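Local coordinates for tumor necrosis factor receptor superfamily member 16 (Rattus norvegicus, PDB 1SG1), which probably binds nerve growth factor and related neurotrophins as a low-affinity cell-surface receptor of the tumor necrosis factor receptor superfamily, at residues V48-A51 and T52-C55. Numbering follows the deposited sequence.
Sequences VVSA and TEPC
The S50 hydroxyl accepts from the backbone amides of T52 and E53, two and three residues further along. Its bond from T52 N to S50 OG is 3.2 Å long and moderately bent, at 142° at the hydrogen. This link from residue i to i+2 makes an ST turn. The second, from E53 N to the same S50 OG, is weak, with an N-H...O angle of only 122°. The hydroxyl reaches both because OG lies anti to the S50 backbone N (chi1 175°), beside the carbonyl carbon and so facing the onward chain.

Van der Waals contacts lie beside these bonds. Carbon meets carbon where E53 runs past the serine, its CB 3.7 Å from S50 CB, and where V48 meets the same glutamate through one branch, CG1, which lies 4.0 Å from E53 CB. E53 CG comes to 3.3 Å from S50 OG; the chain then bends at chi2, and the carboxylate leads away. The methyl of T52 comes very close, with CG2 2.9 Å from S50 OG, a separation too short to be trusted in detail.

The reversal joins strands 44-45 and 56-57 within a cysteine-rich region. A51 is buried against T6 and A18, the backbone of S50 is hydrogen-bonded to that of C19, and C55 is tied to C39 by a disulfide. V49 packs on a polar side chain of another protein's chain. An alanine in place of S50 would probably leave the T52 amide without this acceptor, cost E53 its weak bond and leave the turn freer to move. S50 OG thus holds the T52 amide, and only weakly that of E53, so that a side chain rather than a backbone carbonyl supplies the acceptor within this turn.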
loop_
_atom_site.group_PDB
_atom_site.type_symbol
_atom_site.label_atom_id
_atom_site.label_comp_id
_atom_site.label_asym_id
_atom_site.label_seq_id
_atom_site.Cartn_x
_atom_site.Cartn_y
_atom_site.Cartn_z
ATOM N N VAL C 48 19.335 6.812 -13.337
ATOM C CA VAL C 48 19.817 7.203 -14.660
ATOM C C VAL C 48 21.138 6.531 -15.099
ATOM O O VAL C 48 22.085 6.426 -14.323
ATOM C CB VAL C 48 19.997 8.742 -14.711
ATOM C CG1 VAL C 48 21.142 9.165 -13.800
ATOM C CG2 VAL C 48 20.244 9.196 -16.139
ATOM N N VAL C 49 21.182 6.049 -16.336
ATOM C CA VAL C 49 22.396 5.431 -16.863
ATOM C C VAL C 49 23.159 6.603 -17.445
ATOM O O VAL C 49 22.982 6.970 -18.597
ATOM C CB VAL C 49 22.102 4.385 -17.965
ATOM C CG1 VAL C 49 21.480 3.148 -17.350
ATOM C CG2 VAL C 49 21.160 4.960 -19.007
ATOM N N SER C 50 24.001 7.190 -16.604
ATOM C CA SER C 50 24.772 8.365 -16.930
ATOM C C SER C 50 26.246 8.213 -16.553
ATOM O O SER C 50 26.586 7.530 -15.587
ATOM C CB SER C 50 24.148 9.543 -16.184
ATOM O OG SER C 50 24.882 10.727 -16.345
ATOM N N ALA C 51 27.115 8.860 -17.331
ATOM C CA ALA C 51 28.549 8.833 -17.090
ATOM C C ALA C 51 28.975 10.184 -16.541
ATOM O O ALA C 51 30.109 10.608 -16.729
ATOM C CB ALA C 51 29.296 8.537 -18.377
ATOM N N THR C 52 28.060 10.855 -15.854
ATOM C CA THR C 52 28.340 12.162 -15.279
ATOM C C THR C 52 27.544 12.385 -13.989
ATOM O O THR C 52 27.769 13.364 -13.264
ATOM C CB THR C 52 27.990 13.277 -16.282
ATOM O OG1 THR C 52 27.967 14.544 -15.610
ATOM C CG2 THR C 52 26.640 13.010 -16.921
ATOM N N GLU C 53 26.624 11.466 -13.704
ATOM C CA GLU C 53 25.780 11.566 -12.518
ATOM C C GLU C 53 26.136 10.614 -11.385
ATOM O O GLU C 53 26.196 9.402 -11.576
ATOM C CB GLU C 53 24.326 11.358 -12.921
ATOM C CG GLU C 53 23.816 12.469 -13.786
ATOM C CD GLU C 53 23.795 13.780 -13.041
ATOM O OE1 GLU C 53 22.902 13.947 -12.179
ATOM O OE2 GLU C 53 24.673 14.634 -13.302
ATOM N N PRO C 54 26.359 11.163 -10.177
ATOM C CA PRO C 54 26.712 10.421 -8.961
ATOM C C PRO C 54 25.440 9.946 -8.266
ATOM O O PRO C 54 24.352 10.359 -8.642
ATOM C CB PRO C 54 27.421 11.475 -8.138
ATOM C CG PRO C 54 26.534 12.674 -8.390
ATOM C CD PRO C 54 26.307 12.612 -9.896
ATOM N N CYS C 55 25.563 9.097 -7.252
ATOM C CA CYS C 55 24.366 8.654 -6.548
ATOM C C CYS C 55 23.830 9.844 -5.793
ATOM O O CYS C 55 24.530 10.434 -4.976
ATOM C CB CYS C 55 24.650 7.529 -5.551
ATOM S SG CYS C 55 25.160 5.940 -6.273
#